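Local coordinates for phage terminase large subunit (Thermus phage P7426, PDB 4ZNL), which probably drives viral DNA into empty capsids as an ATP-powered motor and cuts the viral genome, this chain being its N-terminal ATPase domain, at residues E59-P64 against V112-R117. Sequence-based numbering, arbitrary orientation.
Sequences ELFARP and VHHYDR
The C-terminal end of the helix that follows the P-loop (48-62) meets strand 109-115 of the ATPase domain's sheet through His114, whose imidazole lies against the helix's last turn. Its NE2 donates to Leu60 O over 2.9 Å, with an N-H...O angle of 157° and the oxygen close to the ring plane. The i+4 residue of Leu60 is Pro64, which has no amide N-H, so His114 supplies a donor for this carbonyl; Ser130 OG of the adjoining strand is a second partner of Leu60 O. Histidine suits the place because its flat ring presents an N-H at its edge while offering a face to Pro64, whose CB lies 3.6 Å from the ring centroid of His114 in a CH-pi contact. Strand 109-115 belongs to the antiparallel strands 99-104, 109-115 and 126-136 at one side of the mixed P-loop NTPase sheet. Two residues earlier on the same side of this strand, Val112 spreads its methyls between two helix residues: CG2 reaches Leu60 CD2 at 4.0 Å, while CG1, anti to the backbone N (chi1 -177°), sits over one face of the Phe61 ring, 4.1 Å from CE1 of Phe61. Branching at CB suits valine to meeting both partners at once, and Val89 of helix 75-94 touches all three side chains.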
ATOM      1  N   GLU A  59     -10.498   2.984  -1.343  1.00 16.10           N
ATOM      2  CA  GLU A  59     -11.302   2.755  -0.146  1.00 17.73           C
ATOM      3  C   GLU A  59     -12.118   3.981   0.262  1.00 18.88           C
ATOM      4  O   GLU A  59     -13.301   3.867   0.581  1.00 19.78           O
ATOM      5  CB  GLU A  59     -10.412   2.337   1.022  1.00 19.36           C
ATOM      6  CG  GLU A  59      -9.810   0.953   0.874  1.00 21.53           C
ATOM      7  CD  GLU A  59     -10.814  -0.171   1.103  1.00 24.65           C
ATOM      8  OE1 GLU A  59     -11.666  -0.053   2.002  1.00 25.32           O
ATOM      9  OE2 GLU A  59     -10.744  -1.187   0.385  1.00 26.06           O
ATOM     10  N   LEU A  60     -11.485   5.147   0.273  1.00 19.27           N
ATOM     11  CA  LEU A  60     -12.169   6.372   0.665  1.00 20.68           C
ATOM     12  C   LEU A  60     -13.426   6.628  -0.168  1.00 22.35           C
ATOM     13  O   LEU A  60     -14.459   7.009   0.381  1.00 21.07           O
ATOM     14  CB  LEU A  60     -11.217   7.561   0.548  1.00 22.68           C
ATOM     15  CG  LEU A  60     -10.124   7.649   1.630  1.00 23.79           C
ATOM     16  CD1 LEU A  60      -9.011   8.586   1.206  1.00 24.56           C
ATOM     17  CD2 LEU A  60     -10.715   8.119   2.950  1.00 23.98           C
ATOM     18  N   PHE A  61     -13.342   6.389  -1.479  1.00 24.65           N
ATOM     19  CA  PHE A  61     -14.423   6.729  -2.406  1.00 27.24           C
ATOM     20  C   PHE A  61     -15.331   5.553  -2.782  1.00 28.12           C
ATOM     21  O   PHE A  61     -16.532   5.739  -2.980  1.00 30.10           O
ATOM     22  CB  PHE A  61     -13.841   7.336  -3.689  1.00 27.92           C
ATOM     23  CG  PHE A  61     -13.375   8.750  -3.526  1.00 30.26           C
ATOM     24  CD1 PHE A  61     -14.233   9.810  -3.783  1.00 31.79           C
ATOM     25  CD2 PHE A  61     -12.086   9.025  -3.098  1.00 31.76           C
ATOM     26  CE1 PHE A  61     -13.810  11.120  -3.620  1.00 33.41           C
ATOM     27  CE2 PHE A  61     -11.657  10.330  -2.935  1.00 33.72           C
ATOM     28  CZ  PHE A  61     -12.523  11.382  -3.195  1.00 34.33           C
ATOM     29  N   ALA A  62     -14.768   4.352  -2.893  1.00 26.29           N
ATOM     30  CA  ALA A  62     -15.541   3.190  -3.344  1.00 24.89           C
ATOM     31  C   ALA A  62     -16.225   2.450  -2.196  1.00 23.09           C
ATOM     32  O   ALA A  62     -17.125   1.637  -2.421  1.00 24.23           O
ATOM     33  CB  ALA A  62     -14.645   2.225  -4.114  1.00 24.78           C
ATOM     34  N   ARG A  63     -15.797   2.720  -0.971  1.00 16.93           N
ATOM     35  CA  ARG A  63     -16.448   2.137   0.195  1.00 17.36           C
ATOM     36  C   ARG A  63     -16.712   3.219   1.219  1.00 16.46           C
ATOM     37  O   ARG A  63     -15.966   3.339   2.183  1.00 14.57           O
ATOM     38  CB  ARG A  63     -15.593   1.025   0.798  1.00 22.60           C
ATOM     39  CG  ARG A  63     -15.681  -0.289   0.031  1.00 30.28           C
ATOM     40  CD  ARG A  63     -15.648  -1.471   0.980  1.00 36.47           C
ATOM     41  NE  ARG A  63     -14.322  -1.663   1.539  1.00 39.72           N
ATOM     42  CZ  ARG A  63     -14.060  -2.352   2.640  1.00 40.51           C
ATOM     43  NH1 ARG A  63     -15.036  -2.921   3.329  1.00 40.08           N
ATOM     44  NH2 ARG A  63     -12.808  -2.466   3.049  1.00 41.32           N
ATOM     45  N   PRO A  64     -17.759   4.032   0.995  1.00 21.19           N
ATOM     46  CA  PRO A  64     -18.072   5.157   1.886  1.00 21.60           C
ATOM     47  C   PRO A  64     -18.237   4.699   3.321  1.00 18.95           C
ATOM     48  O   PRO A  64     -19.102   3.871   3.614  1.00 19.06           O
ATOM     49  CB  PRO A  64     -19.390   5.702   1.324  1.00 23.51           C
ATOM     50  CG  PRO A  64     -19.404   5.268  -0.103  1.00 24.89           C
ATOM     51  CD  PRO A  64     -18.694   3.950  -0.142  1.00 24.21           C
ATOM     52  N   VAL A 112     -13.416  11.959   3.959  1.00 19.83           N
ATOM     53  CA  VAL A 112     -14.239  12.149   2.766  1.00 20.02           C
ATOM     54  C   VAL A 112     -15.681  11.884   3.150  1.00 19.71           C
ATOM     55  O   VAL A 112     -16.060  10.742   3.446  1.00 19.94           O
ATOM     56  CB  VAL A 112     -13.830  11.217   1.613  1.00 22.17           C
ATOM     57  CG1 VAL A 112     -14.675  11.497   0.365  1.00 23.31           C
ATOM     58  CG2 VAL A 112     -12.351  11.370   1.305  1.00 23.37           C
ATOM     59  N   HIS A 113     -16.474  12.945   3.170  1.00 20.17           N
ATOM     60  CA  HIS A 113     -17.896  12.853   3.463  1.00 22.54           C
ATOM     61  C   HIS A 113     -18.701  12.533   2.201  1.00 22.36           C
ATOM     62  O   HIS A 113     -18.544  13.200   1.177  1.00 21.01           O
ATOM     63  CB  HIS A 113     -18.393  14.164   4.072  1.00 24.89           C
ATOM     64  CG  HIS A 113     -17.636  14.591   5.289  1.00 27.16           C
ATOM     65  ND1 HIS A 113     -17.646  13.867   6.463  1.00 29.05           N
ATOM     66  CD2 HIS A 113     -16.852  15.672   5.521  1.00 28.11           C
ATOM     67  CE1 HIS A 113     -16.900  14.483   7.365  1.00 29.91           C
ATOM     68  NE2 HIS A 113     -16.407  15.581   6.819  1.00 29.26           N
ATOM     69  N   HIS A 114     -19.556  11.513   2.286  1.00 22.22           N
ATOM     70  CA  HIS A 114     -20.421  11.133   1.178  1.00 21.85           C
ATOM     71  C   HIS A 114     -21.853  11.543   1.452  1.00 22.18           C
ATOM     72  O   HIS A 114     -22.368  11.316   2.547  1.00 21.59           O
ATOM     73  CB  HIS A 114     -20.356   9.624   0.935  1.00 21.87           C
ATOM     74  CG  HIS A 114     -19.024   9.148   0.446  1.00 21.50           C
ATOM     75  ND1 HIS A 114     -18.766   8.912  -0.886  1.00 22.37           N
ATOM     76  CD2 HIS A 114     -17.880   8.858   1.109  1.00 20.66           C
ATOM     77  CE1 HIS A 114     -17.518   8.501  -1.023  1.00 21.92           C
ATOM     78  NE2 HIS A 114     -16.959   8.456   0.172  1.00 20.73           N
ATOM     79  N   TYR A 115     -22.491  12.146   0.455  1.00 22.88           N
ATOM     80  CA  TYR A 115     -23.881  12.572   0.574  1.00 25.51           C
ATOM     81  C   TYR A 115     -24.750  11.803  -0.406  1.00 26.90           C
ATOM     82  O   TYR A 115     -24.240  11.152  -1.310  1.00 27.59           O
ATOM     83  CB  TYR A 115     -24.017  14.079   0.331  1.00 27.29           C
ATOM     84  CG  TYR A 115     -23.429  14.916   1.444  1.00 30.04           C
ATOM     85  CD1 TYR A 115     -24.247  15.538   2.381  1.00 32.03           C
ATOM     86  CD2 TYR A 115     -22.055  15.068   1.570  1.00 31.16           C
ATOM     87  CE1 TYR A 115     -23.714  16.299   3.409  1.00 32.66           C
ATOM     88  CE2 TYR A 115     -21.511  15.818   2.592  1.00 32.16           C
ATOM     89  CZ  TYR A 115     -22.342  16.433   3.511  1.00 33.00           C
ATOM     90  OH  TYR A 115     -21.791  17.180   4.529  1.00 33.59           O
ATOM     91  N   ASP A 116     -26.063  11.894  -0.218  1.00 28.29           N
ATOM     92  CA  ASP A 116     -27.025  11.150  -1.017  1.00 30.56           C
ATOM     93  C   ASP A 116     -27.339  11.849  -2.338  1.00 28.99           C
ATOM     94  O   ASP A 116     -28.149  11.373  -3.126  1.00 28.79           O
ATOM     95  CB  ASP A 116     -28.313  10.940  -0.215  1.00 34.22           C
ATOM     96  CG  ASP A 116     -29.157  12.196  -0.116  1.00 36.78           C
ATOM     97  OD1 ASP A 116     -28.609  13.318  -0.197  1.00 36.46           O
ATOM     98  OD2 ASP A 116     -30.383  12.056   0.059  1.00 38.70           O
ATOM     99  N   ARG A 117     -26.684  12.976  -2.577  1.00 27.88           N
ATOM    100  CA  ARG A 117     -26.909  13.748  -3.785  1.00 28.13           C
ATOM    101  C   ARG A 117     -25.801  14.789  -3.864  1.00 28.45           C
ATOM    102  O   ARG A 117     -25.025  14.928  -2.915  1.00 27.95           O
ATOM    103  CB  ARG A 117     -28.303  14.403  -3.772  1.00 28.63           C
ATOM    104  CG  ARG A 117     -28.436  15.642  -2.885  1.00 28.15           C
ATOM    105  CD  ARG A 117     -29.904  15.975  -2.591  1.00 29.30           C
ATOM    106  NE  ARG A 117     -30.486  15.032  -1.639  1.00 32.18           N
ATOM    107  CZ  ARG A 117     -31.776  14.972  -1.316  1.00 35.77           C
ATOM    108  NH1 ARG A 117     -32.650  15.808  -1.860  1.00 37.38           N
ATOM    109  NH2 ARG A 117     -32.191  14.064  -0.440  1.00 37.13           N
TER